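Local coordinates for protein cytochrome P450 268A2 Cyp268A2 (Mycobacterium marinum, PDB 6BLD) that binds a haem group as a mostly helical member of the cytochrome P450 family and holds (3E,5E)-6,10-dimethylundeca-3,5,9-trien-2-one in a nearby pocket, at residues T65-I70 / Y336-D342; L219-R224 / F232-N237; T265-I269 / Q381-F386; H271-T277 / Q397-Y403. All blocks are in the same frame, centred on the assembly; numbering follows the deposited sequence.

Interaction 1: residues T65-I70 / Y336-D342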
# COMPACT_ATOMS: atom_id res chain seq x y z
N THR A 65 -2.66 -17.54 3.94
CA THR A 65 -3.47 -17.29 2.76
C THR A 65 -4.94 -17.03 3.05
O THR A 65 -5.61 -16.39 2.23
CB THR A 65 -3.37 -18.47 1.78
OG1 THR A 65 -3.73 -19.68 2.46
CG2 THR A 65 -1.95 -18.61 1.25
N ARG A 66 -5.46 -17.50 4.18
CA ARG A 66 -6.87 -17.32 4.51
C ARG A 66 -7.09 -15.98 5.22
O ARG A 66 -6.24 -15.51 5.98
CB ARG A 66 -7.37 -18.46 5.38
CG ARG A 66 -7.64 -19.75 4.61
CD ARG A 66 -8.25 -20.82 5.50
NE ARG A 66 -8.48 -22.06 4.78
CZ ARG A 66 -8.81 -23.22 5.35
NH1 ARG A 66 -8.95 -23.29 6.67
NH2 ARG A 66 -9.00 -24.30 4.61
N ARG A 67 -8.25 -15.38 4.95
CA ARG A 67 -8.54 -14.06 5.52
C ARG A 67 -8.59 -14.10 7.04
O ARG A 67 -8.03 -13.22 7.70
CB ARG A 67 -9.86 -13.53 4.95
CG ARG A 67 -10.21 -12.13 5.44
CD ARG A 67 -11.65 -12.05 5.90
NE ARG A 67 -11.87 -10.91 6.79
CZ ARG A 67 -12.14 -11.01 8.09
NH1 ARG A 67 -12.23 -12.21 8.66
NH2 ARG A 67 -12.32 -9.92 8.81
N ALA A 68 -9.25 -15.11 7.61
CA ALA A 68 -9.35 -15.21 9.06
C ALA A 68 -7.98 -15.33 9.71
O ALA A 68 -7.73 -14.72 10.76
CB ALA A 68 -10.24 -16.39 9.45
N ASP A 69 -7.08 -16.10 9.10
CA ASP A 69 -5.74 -16.24 9.66
C ASP A 69 -4.93 -14.96 9.50
O ASP A 69 -4.10 -14.64 10.36
CB ASP A 69 -5.02 -17.42 9.00
CG ASP A 69 -5.61 -18.76 9.39
OD1 ASP A 69 -6.13 -18.88 10.52
OD2 ASP A 69 -5.56 -19.70 8.56
N ILE A 70 -5.15 -14.22 8.41
CA ILE A 70 -4.48 -12.94 8.23
C ILE A 70 -4.91 -11.96 9.32
O ILE A 70 -4.09 -11.21 9.87
CB ILE A 70 -4.77 -12.39 6.82
CG1 ILE A 70 -3.97 -13.17 5.78
CG2 ILE A 70 -4.47 -10.89 6.73
CD1 ILE A 70 -4.28 -12.79 4.36
N TYR A 336 -2.43 -10.58 1.32
CA TYR A 336 -3.71 -9.89 1.35
C TYR A 336 -4.55 -10.18 0.11
O TYR A 336 -5.78 -10.22 0.19
CB TYR A 336 -3.49 -8.38 1.49
CG TYR A 336 -2.71 -7.99 2.73
CD1 TYR A 336 -1.53 -7.27 2.63
CD2 TYR A 336 -3.17 -8.32 3.99
CE1 TYR A 336 -0.82 -6.90 3.75
CE2 TYR A 336 -2.47 -7.96 5.13
CZ TYR A 336 -1.29 -7.25 5.00
OH TYR A 336 -0.60 -6.88 6.13
N ALA A 337 -3.91 -10.36 -1.05
CA ALA A 337 -4.66 -10.70 -2.25
C ALA A 337 -5.32 -12.06 -2.13
O ALA A 337 -6.42 -12.27 -2.67
CB ALA A 337 -3.74 -10.66 -3.48
N SER A 338 -4.67 -13.00 -1.44
CA SER A 338 -5.30 -14.30 -1.19
C SER A 338 -6.45 -14.16 -0.19
O SER A 338 -7.51 -14.76 -0.37
CB SER A 338 -4.27 -15.30 -0.69
OG SER A 338 -4.88 -16.52 -0.33
N GLY A 339 -6.24 -13.37 0.86
CA GLY A 339 -7.30 -13.16 1.84
C GLY A 339 -8.51 -12.46 1.27
O GLY A 339 -9.64 -12.71 1.71
N ASN A 340 -8.31 -11.57 0.30
CA ASN A 340 -9.43 -10.86 -0.31
C ASN A 340 -10.12 -11.68 -1.40
O ASN A 340 -11.18 -11.26 -1.88
CB ASN A 340 -8.95 -9.53 -0.89
CG ASN A 340 -8.77 -8.47 0.18
OD1 ASN A 340 -9.33 -8.58 1.28
ND2 ASN A 340 -7.98 -7.44 -0.12
N TRP A 341 -9.55 -12.82 -1.79
CA TRP A 341 -10.22 -13.76 -2.68
C TRP A 341 -10.64 -15.03 -1.94
O TRP A 341 -10.95 -16.04 -2.58
CB TRP A 341 -9.31 -14.11 -3.86
CG TRP A 341 -9.65 -13.36 -5.11
CD1 TRP A 341 -10.20 -13.87 -6.25
CD2 TRP A 341 -9.47 -11.96 -5.35
NE1 TRP A 341 -10.37 -12.88 -7.18
CE2 TRP A 341 -9.93 -11.69 -6.65
CE3 TRP A 341 -8.96 -10.91 -4.58
CZ2 TRP A 341 -9.90 -10.41 -7.21
CZ3 TRP A 341 -8.93 -9.64 -5.14
CH2 TRP A 341 -9.40 -9.40 -6.44
N ASP A 342 -10.67 -14.98 -0.61
CA ASP A 342 -11.00 -16.14 0.21
C ASP A 342 -12.47 -16.49 0.04
O ASP A 342 -13.35 -15.72 0.44
CB ASP A 342 -10.67 -15.85 1.67
CG ASP A 342 -10.58 -17.11 2.51
OD1 ASP A 342 -11.03 -18.18 2.04
OD2 ASP A 342 -10.06 -17.03 3.65
O HOH W 1 -11.07 -16.85 6.28
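D342 holds the first turn of helix 67-75, and S338 holds the carbonyl of T65 just before it. D342 OD2 takes the N-H of R67 at 2.8 Å in a fairly straight bond (163°), met on the anti side of the carboxylate and close to its plane. A water carries the same oxygen on to A68 N, so one carboxylate atom serves two N-H groups of the first helical turn, where the helix end would probably stabilise its negative charge. The other oxygen, OD1, is taken by D344 N. S338 OG donates to T65 O at 2.7 Å and also bonds to R37 NH1, while R67 turns its own polar end away to P360 O.

The other side-chain contacts are mainly van der Waals. R67 CB lies 3.3 Å from G339 O, and I70 CD1 packs 4.0 Å from G339 CA. With CG2 anti to the backbone N, I70 sets this methyl 3.9 Å from Y336 CE2; the tyrosine side chain itself lies about 4 Å from the haem. The segments follow strands 61-64 and 331-335, parallel neighbours in the mixed sheet, an arrangement belonging to the beta-rich part of the P450 fold.

Interaction 2: residues L219-R224 / F232-N237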
# COMPACT_ATOMS: atom_id res chain seq x y z
N LEU A 219 12.44 20.41 4.85
CA LEU A 219 11.15 20.74 5.45
C LEU A 219 11.24 20.72 6.97
O LEU A 219 10.61 21.55 7.64
CB LEU A 219 10.08 19.78 4.95
CG LEU A 219 8.69 20.39 4.79
CD1 LEU A 219 8.61 21.20 3.51
CD2 LEU A 219 7.61 19.32 4.81
N ALA A 220 12.01 19.80 7.54
CA ALA A 220 12.16 19.75 8.99
C ALA A 220 12.82 21.02 9.51
O ALA A 220 12.39 21.60 10.51
CB ALA A 220 12.97 18.52 9.40
N ALA A 221 13.89 21.47 8.84
CA ALA A 221 14.54 22.71 9.24
C ALA A 221 13.62 23.91 9.04
O ALA A 221 13.68 24.87 9.83
CB ALA A 221 15.84 22.90 8.45
N GLU A 222 12.77 23.89 8.02
CA GLU A 222 11.84 24.99 7.80
C GLU A 222 10.78 25.05 8.89
O GLU A 222 10.43 26.13 9.37
CB GLU A 222 11.19 24.87 6.42
CG GLU A 222 10.06 25.86 6.19
CD GLU A 222 9.03 25.35 5.20
OE1 GLU A 222 9.29 25.44 3.98
OE2 GLU A 222 7.97 24.87 5.63
N ARG A 223 10.26 23.88 9.30
CA ARG A 223 9.16 23.85 10.25
C ARG A 223 9.63 24.02 11.69
O ARG A 223 8.85 24.43 12.55
CB ARG A 223 8.36 22.56 10.11
CG ARG A 223 7.67 22.41 8.78
CD ARG A 223 6.59 23.46 8.60
NE ARG A 223 5.46 22.98 7.79
CZ ARG A 223 4.90 23.66 6.80
NH1 ARG A 223 3.88 23.12 6.13
NH2 ARG A 223 5.34 24.86 6.46
N ARG A 224 10.90 23.73 11.98
CA ARG A 224 11.42 23.98 13.32
C ARG A 224 11.62 25.47 13.58
O ARG A 224 11.53 25.91 14.73
CB ARG A 224 12.72 23.21 13.53
CG ARG A 224 12.53 21.71 13.71
CD ARG A 224 13.79 21.04 14.23
NE ARG A 224 13.74 19.59 14.05
CZ ARG A 224 14.38 18.94 13.08
NH1 ARG A 224 15.13 19.60 12.21
NH2 ARG A 224 14.28 17.62 12.99
N PHE A 232 3.80 17.55 9.39
CA PHE A 232 5.24 17.55 9.62
C PHE A 232 5.64 18.49 10.74
O PHE A 232 6.59 18.21 11.48
CB PHE A 232 5.97 17.92 8.33
CG PHE A 232 7.27 17.19 8.13
CD1 PHE A 232 7.33 15.81 8.27
CD2 PHE A 232 8.42 17.87 7.81
CE1 PHE A 232 8.51 15.13 8.08
CE2 PHE A 232 9.61 17.21 7.62
CZ PHE A 232 9.66 15.83 7.75
N SER A 233 4.94 19.62 10.88
CA SER A 233 5.25 20.58 11.94
C SER A 233 5.16 19.93 13.31
O SER A 233 6.06 20.08 14.14
CB SER A 233 4.31 21.77 11.86
OG SER A 233 4.53 22.55 10.70
N ALA A 234 4.07 19.21 13.56
CA ALA A 234 3.89 18.56 14.85
C ALA A 234 4.94 17.48 15.08
O ALA A 234 5.36 17.26 16.22
CB ALA A 234 2.49 17.97 14.96
N LEU A 235 5.38 16.81 14.02
CA LEU A 235 6.36 15.74 14.18
C LEU A 235 7.74 16.29 14.54
O LEU A 235 8.38 15.82 15.48
CB LEU A 235 6.44 14.90 12.90
CG LEU A 235 7.53 13.84 12.88
CD1 LEU A 235 7.07 12.58 13.59
CD2 LEU A 235 7.95 13.52 11.45
N VAL A 236 8.21 17.29 13.79
CA VAL A 236 9.56 17.82 14.00
C VAL A 236 9.66 18.73 15.21
O VAL A 236 10.77 19.02 15.67
CB VAL A 236 10.06 18.57 12.76
CG1 VAL A 236 9.85 17.72 11.51
CG2 VAL A 236 9.36 19.91 12.62
N ASN A 237 8.53 19.20 15.75
CA ASN A 237 8.53 20.08 16.91
C ASN A 237 8.11 19.37 18.19
O ASN A 237 8.14 19.98 19.26
CB ASN A 237 7.60 21.28 16.67
CG ASN A 237 8.15 22.24 15.63
OD1 ASN A 237 9.14 22.94 15.88
ND2 ASN A 237 7.52 22.28 14.47
O HOH W 2 12.66 16.82 15.03
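V236 wedges into the neighbouring helix, and the apolar packing centres on it. Its CG1 lies 3.9 Å from A220 CB, while CG2 presses on the aliphatic parts of R223 and R224, at 3.8 Å from R223 CB. F232 comes in beside it: V236 CG1 rests over one face of the ring, toward the rim, and the backbone of L219 and A220 meets the ring edge, with A220 N 3.5 Å from F232 CE2. L219 CD2 is packed tightly, 3.4 Å from F232 CD2, approaching the ring obliquely.

The hydrogen bonds that cross between the helices lie toward the C-terminal ends of both segments. N237 ND2 gives one bond across to R223 O at 3.2 Å and another to S233 O of its own helix at 2.7 Å. The first is straight (166°) and lies in the plane of the amide, although the nitrogen stands well above the plane of the R223 carbonyl. Together they probably fix the rotation of the amide. R224, extended from CG to NE (chi2 -167°), brings NE to V236 O in a weak bond, and a water probably links NH2 to the same carbonyl; R224 NH2 also has a long, weak ion pair with D247.

R223 NH2 forms a salt bridge with E222 OE2 at 2.8 Å, and R223 NE one with D230, which also accepts a bond from S233 OG.

The segments cross almost perpendicularly, at -84°. V250 of helix 247-278 touches A220, F232 and V236, a layout matching the G and H helices of a P450 packed against its long central helix.

Interaction 3: residues T265-I269 / Q381-F386. With HEM (protoporphyrin IX containing Fe), chain B.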
# COMPACT_ATOMS: atom_id res chain seq x y z
N THR A 265 -2.90 4.53 -2.99
CA THR A 265 -4.05 5.17 -3.61
C THR A 265 -3.88 5.26 -5.12
O THR A 265 -4.85 5.08 -5.87
CB THR A 265 -4.25 6.56 -3.01
OG1 THR A 265 -4.24 6.47 -1.58
CG2 THR A 265 -5.58 7.16 -3.46
N ARG A 266 -2.66 5.54 -5.58
CA ARG A 266 -2.42 5.65 -7.02
C ARG A 266 -2.75 4.35 -7.74
O ARG A 266 -3.36 4.37 -8.82
CB ARG A 266 -0.97 6.06 -7.26
CG ARG A 266 -0.37 5.62 -8.59
CD ARG A 266 1.11 5.98 -8.62
NE ARG A 266 1.73 5.68 -9.91
CZ ARG A 266 2.83 6.28 -10.36
NH1 ARG A 266 3.43 7.21 -9.62
NH2 ARG A 266 3.34 5.95 -11.54
N GLN A 267 -2.38 3.21 -7.15
CA GLN A 267 -2.69 1.93 -7.80
C GLN A 267 -4.17 1.61 -7.70
O GLN A 267 -4.75 1.06 -8.65
CB GLN A 267 -1.85 0.81 -7.18
CG GLN A 267 -0.34 1.02 -7.24
CD GLN A 267 0.15 1.54 -8.58
OE1 GLN A 267 -0.33 1.13 -9.64
NE2 GLN A 267 1.12 2.45 -8.55
N THR A 268 -4.81 1.94 -6.57
CA THR A 268 -6.24 1.68 -6.43
C THR A 268 -7.06 2.47 -7.45
O THR A 268 -8.08 1.97 -7.93
CB THR A 268 -6.69 2.00 -5.00
OG1 THR A 268 -5.87 1.30 -4.06
CG2 THR A 268 -8.14 1.59 -4.79
N ILE A 269 -6.62 3.68 -7.79
CA ILE A 269 -7.32 4.46 -8.80
C ILE A 269 -7.19 3.81 -10.17
O ILE A 269 -8.17 3.71 -10.92
CB ILE A 269 -6.81 5.92 -8.80
CG1 ILE A 269 -7.22 6.62 -7.50
CG2 ILE A 269 -7.35 6.67 -10.00
CD1 ILE A 269 -6.43 7.89 -7.21
N GLN A 381 -10.23 10.29 -0.97
CA GLN A 381 -9.63 10.51 -2.29
C GLN A 381 -10.34 9.70 -3.36
O GLN A 381 -10.58 10.20 -4.47
CB GLN A 381 -8.14 10.18 -2.25
CG GLN A 381 -7.32 11.13 -1.40
CD GLN A 381 -5.83 10.88 -1.54
OE1 GLN A 381 -5.30 10.81 -2.65
NE2 GLN A 381 -5.15 10.73 -0.41
N LEU A 382 -10.68 8.44 -3.06
CA LEU A 382 -11.32 7.58 -4.05
C LEU A 382 -12.74 8.04 -4.34
O LEU A 382 -13.20 7.97 -5.48
CB LEU A 382 -11.31 6.13 -3.58
CG LEU A 382 -9.94 5.59 -3.15
CD1 LEU A 382 -10.08 4.29 -2.37
CD2 LEU A 382 -9.03 5.43 -4.36
N ARG A 383 -13.47 8.48 -3.32
CA ARG A 383 -14.80 9.03 -3.54
C ARG A 383 -14.74 10.27 -4.43
O ARG A 383 -15.60 10.46 -5.31
CB ARG A 383 -15.46 9.37 -2.20
CG ARG A 383 -15.82 8.16 -1.35
CD ARG A 383 -16.75 8.55 -0.20
NE ARG A 383 -16.26 9.72 0.52
CZ ARG A 383 -15.54 9.67 1.64
NH1 ARG A 383 -15.23 8.49 2.17
NH2 ARG A 383 -15.14 10.78 2.23
N ALA A 384 -13.74 11.12 -4.23
CA ALA A 384 -13.66 12.38 -4.96
C ALA A 384 -13.22 12.17 -6.41
O ALA A 384 -13.80 12.77 -7.32
CB ALA A 384 -12.72 13.34 -4.25
N ILE A 385 -12.20 11.33 -6.63
CA ILE A 385 -11.66 11.19 -7.98
C ILE A 385 -12.62 10.41 -8.88
O ILE A 385 -12.75 10.71 -10.07
CB ILE A 385 -10.26 10.55 -7.93
CG1 ILE A 385 -9.56 10.68 -9.29
CG2 ILE A 385 -10.33 9.09 -7.50
CD1 ILE A 385 -9.25 12.11 -9.68
N PHE A 386 -13.31 9.41 -8.32
CA PHE A 386 -14.23 8.64 -9.14
C PHE A 386 -15.55 9.37 -9.35
O PHE A 386 -16.23 9.14 -10.35
CB PHE A 386 -14.47 7.27 -8.51
CG PHE A 386 -13.37 6.28 -8.78
CD1 PHE A 386 -13.19 5.75 -10.04
CD2 PHE A 386 -12.49 5.91 -7.77
CE1 PHE A 386 -12.17 4.85 -10.30
CE2 PHE A 386 -11.46 5.02 -8.02
CZ PHE A 386 -11.31 4.49 -9.28
CHA HEM B . -0.35 1.12 7.04
CHB HEM B . -0.33 5.74 5.56
CHC HEM B . -3.44 4.61 2.00
CHD HEM B . -2.72 -0.10 3.00
C1A HEM B . -0.08 2.47 6.96
C2A HEM B . 0.79 3.23 7.85
C3A HEM B . 0.79 4.50 7.44
C4A HEM B . -0.07 4.60 6.28
CMA HEM B . 1.57 5.66 8.09
CAA HEM B . 1.56 2.66 9.06
CBA HEM B . 0.61 2.59 10.25
CGA HEM B . 1.27 1.87 11.40
O1A HEM B . 0.79 2.02 12.55
O2A HEM B . 2.27 1.16 11.16
C1B HEM B . -1.22 5.85 4.51
C2B HEM B . -1.66 7.09 3.90
C3B HEM B . -2.51 6.80 2.93
C4B HEM B . -2.66 5.35 2.87
CMB HEM B . -1.21 8.51 4.32
CAB HEM B . -3.18 7.90 2.06
CBB HEM B . -4.12 7.64 1.16
C1C HEM B . -3.53 3.23 1.97
C2C HEM B . -4.36 2.44 1.07
C3C HEM B . -4.15 1.14 1.35
C4C HEM B . -3.19 1.07 2.43
CMC HEM B . -5.29 3.06 0.00
CAC HEM B . -4.77 -0.13 0.73
CBC HEM B . -5.82 -0.12 -0.10
C1D HEM B . -2.03 -0.19 4.19
C2D HEM B . -1.66 -1.42 4.87
C3D HEM B . -1.01 -1.09 5.99
C4D HEM B . -0.94 0.36 6.05
CMD HEM B . -1.98 -2.84 4.37
CAD HEM B . -0.43 -2.07 7.03
CBD HEM B . -1.56 -2.57 7.93
CGD HEM B . -1.05 -3.57 8.93
O1D HEM B . -1.88 -4.12 9.70
O2D HEM B . 0.18 -3.84 8.95
NA HEM B . -0.58 3.34 6.02
NB HEM B . -1.85 4.81 3.86
NC HEM B . -2.83 2.36 2.78
ND HEM B . -1.58 0.87 4.94
FE HEM B . -1.91 2.85 4.53
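T265 and Q381 meet each other at the rim of the haem, both close to one vinyl group. T265 OG1 stands 3.0 Å from the vinyl carbon CBB, and Q381 NE2 lies 3.6 Å from the same carbon. Across the helices, T265 CG2 sits 3.7 Å from Q381 OE1, the two side chains crossing at about a right angle. The threonine torsion (chi1 -50°) splits its branches: CG2 is anti to the backbone N and faces helix 375-392, while OG1 points toward the vinyl group. Q381 is extended beyond CG (chi2 -172°), which carries its amide out to the vinyl.

Behind this first layer L382 packs between the helices. Its CD2 methyl touches three residues of the other helix, at 4.0 Å from T265 CG2, 4.0 Å from T268 CG2 and 3.8 Å from I269 CG1. I269 CG1 also packs against I385 CG2, and F386 ends the row, with CZ 3.6 Å from I269 O. The interface is purely van der Waals. The hydroxyl of T268 is turned back within its own helix to the carbonyl of T264, a residue that lines the pocket of (3E,5E)-6,10-dimethylundeca-3,5,9-trien-2-one.

The two segments run at 41° with their axes 10.8 Å apart, consistent with the long central helix and the L helix of the P450 core. V298 and V302 of helix 290-305 back L382. On another flank, F153 and A158 of helix 153-158 touch I269, while helix 160-170 reaches T265 through P162 and both Q381 and I385 through L161.

Interaction 4: residues H271-T277 / Q397-Y403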
# COMPACT_ATOMS: atom_id res chain seq x y z
N HIS A 271 -6.44 0.56 -10.82
CA HIS A 271 -7.20 -0.69 -10.79
C HIS A 271 -8.70 -0.42 -10.80
O HIS A 271 -9.47 -1.22 -11.35
CB HIS A 271 -6.82 -1.51 -9.55
CG HIS A 271 -5.44 -2.08 -9.60
ND1 HIS A 271 -5.01 -2.91 -10.62
CD2 HIS A 271 -4.40 -1.96 -8.75
CE1 HIS A 271 -3.76 -3.26 -10.40
NE2 HIS A 271 -3.36 -2.70 -9.27
N GLY A 272 -9.14 0.69 -10.21
CA GLY A 272 -10.56 0.98 -10.15
C GLY A 272 -11.15 1.33 -11.50
O GLY A 272 -12.25 0.88 -11.84
N LEU A 273 -10.44 2.14 -12.29
CA LEU A 273 -10.93 2.50 -13.61
C LEU A 273 -11.03 1.27 -14.51
O LEU A 273 -12.00 1.12 -15.27
CB LEU A 273 -10.02 3.55 -14.25
CG LEU A 273 -10.46 4.05 -15.63
CD1 LEU A 273 -11.66 4.98 -15.50
CD2 LEU A 273 -9.31 4.75 -16.34
N LYS A 274 -10.05 0.37 -14.43
CA LYS A 274 -10.10 -0.86 -15.20
C LYS A 274 -11.25 -1.76 -14.74
O LYS A 274 -11.91 -2.41 -15.56
CB LYS A 274 -8.77 -1.60 -15.11
CG LYS A 274 -8.74 -2.94 -15.83
CD LYS A 274 -8.98 -2.77 -17.32
CE LYS A 274 -8.67 -4.05 -18.08
NZ LYS A 274 -7.64 -4.87 -17.38
N ALA A 275 -11.50 -1.80 -13.43
CA ALA A 275 -12.61 -2.59 -12.91
C ALA A 275 -13.95 -2.04 -13.37
O ALA A 275 -14.85 -2.81 -13.72
CB ALA A 275 -12.55 -2.64 -11.38
N LEU A 276 -14.10 -0.72 -13.39
CA LEU A 276 -15.32 -0.12 -13.91
C LEU A 276 -15.48 -0.40 -15.40
O LEU A 276 -16.61 -0.54 -15.89
CB LEU A 276 -15.32 1.39 -13.65
CG LEU A 276 -15.40 1.83 -12.19
CD1 LEU A 276 -15.43 3.34 -12.08
CD2 LEU A 276 -16.62 1.22 -11.50
N THR A 277 -14.37 -0.48 -16.14
CA THR A 277 -14.44 -0.82 -17.56
C THR A 277 -14.81 -2.28 -17.76
O THR A 277 -15.59 -2.61 -18.66
CB THR A 277 -13.11 -0.49 -18.24
OG1 THR A 277 -12.82 0.90 -18.09
CG2 THR A 277 -13.18 -0.83 -19.73
N GLN A 397 -12.97 5.07 -20.33
CA GLN A 397 -12.72 3.64 -20.32
C GLN A 397 -11.22 3.40 -20.28
O GLN A 397 -10.45 4.11 -20.94
CB GLN A 397 -13.33 2.95 -21.55
CG GLN A 397 -14.83 2.77 -21.48
CD GLN A 397 -15.25 1.32 -21.66
OE1 GLN A 397 -14.85 0.66 -22.62
NE2 GLN A 397 -16.05 0.82 -20.72
N ALA A 398 -10.80 2.40 -19.51
CA ALA A 398 -9.39 2.07 -19.36
C ALA A 398 -8.93 1.15 -20.48
O ALA A 398 -9.66 0.26 -20.91
CB ALA A 398 -9.13 1.42 -18.00
N GLY A 399 -7.70 1.37 -20.94
CA GLY A 399 -7.09 0.54 -21.96
C GLY A 399 -6.34 -0.64 -21.38
O GLY A 399 -6.66 -1.14 -20.30
N ASP A 400 -5.32 -1.09 -22.11
CA ASP A 400 -4.52 -2.23 -21.68
C ASP A 400 -3.56 -1.80 -20.58
O ASP A 400 -2.68 -0.97 -20.82
CB ASP A 400 -3.74 -2.80 -22.85
CG ASP A 400 -4.54 -3.81 -23.65
OD1 ASP A 400 -5.47 -4.42 -23.08
OD2 ASP A 400 -4.23 -4.00 -24.85
N PRO A 401 -3.69 -2.34 -19.37
CA PRO A 401 -2.76 -1.96 -18.30
C PRO A 401 -1.44 -2.71 -18.41
O PRO A 401 -1.37 -3.84 -18.89
CB PRO A 401 -3.51 -2.36 -17.02
CG PRO A 401 -4.87 -2.87 -17.46
CD PRO A 401 -4.72 -3.26 -18.89
N VAL A 402 -0.38 -2.05 -17.95
CA VAL A 402 0.95 -2.64 -17.86
C VAL A 402 1.23 -2.84 -16.38
O VAL A 402 1.51 -1.88 -15.65
CB VAL A 402 2.01 -1.76 -18.52
CG1 VAL A 402 3.39 -2.39 -18.36
CG2 VAL A 402 1.69 -1.55 -19.99
N TYR A 403 1.16 -4.09 -15.93
CA TYR A 403 1.32 -4.40 -14.51
C TYR A 403 2.80 -4.47 -14.15
O TYR A 403 3.63 -4.93 -14.93
CB TYR A 403 0.62 -5.71 -14.17
CG TYR A 403 -0.89 -5.62 -14.25
CD1 TYR A 403 -1.62 -5.08 -13.20
CD2 TYR A 403 -1.57 -6.07 -15.37
CE1 TYR A 403 -3.00 -4.99 -13.27
CE2 TYR A 403 -2.95 -5.98 -15.45
CZ TYR A 403 -3.66 -5.44 -14.40
OH TYR A 403 -5.03 -5.36 -14.47
O HOH W 3 -6.09 -4.54 -12.44
O HOH W 4 -17.31 0.85 -17.95
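H271 and Y403 set their rings rim to rim, with planes only 16° apart and neither lying over the other's face. The edges touch at the two CE1 atoms, 3.4 Å apart. A water sits between H271 ND1 and Y403 OH, but it is modelled so close to the hydroxyl that this link is doubtful in detail. H271 NE2 bonds to the carbonyl of H410, whose ring stacks on the histidine, so the imidazole is fixed from outside the pair.

K274 leaves the helix with CG anti to the backbone N, then bends at chi2 (62°) and meets P401 at about a right angle, its NZ 3.4 Å from P401 CG. The ammonium thus lies beside the proline ring, and its ion pair with D278 is long and weak. Next along the strand side, A398 points its methyl at the helix, 3.7 Å from L273 CD2 and equally near K274 CA.

T277 has its two branches turned to different tasks. CG2 lies against the amide of Q397, 3.5 Å from NE2. OG1 accepts the N-H of A398 at 2.9 Å in an almost perfectly straight bond (177°) and donates to L273 O at 2.9 Å. T277 N reaches that carbonyl from the opposite face of its plane.

The threonine hydroxyl therefore works as donor and acceptor at once, relaying the helix carbonyl of L273 to the strand N-H of A398. This directional bond fixes the strand at one end, while contacts with little directional demand complete the join toward Y403.

Helix 247-278 ties interactions 3 and 4 together: their centres lie 13 Å apart, and F386 of interaction 3 packs on G272, L273 and L276 of interaction 4. Their partners, helix 375-392 and strand 397-398, follow each other in the chain, so the long helix meets consecutive elements of the C-terminal part. Interaction 1 is about 23 Å from both, centre to centre, and alternates with them along the sequence, which probably ties the sheet region to the helical core. Interaction 2 closes before helix 247-278 begins; its centre lies about 39 Å from interactions 1 and 4, on the other side of the chain's centre. Interaction 3 borders the haem; interaction 2 is local helix packing at the periphery.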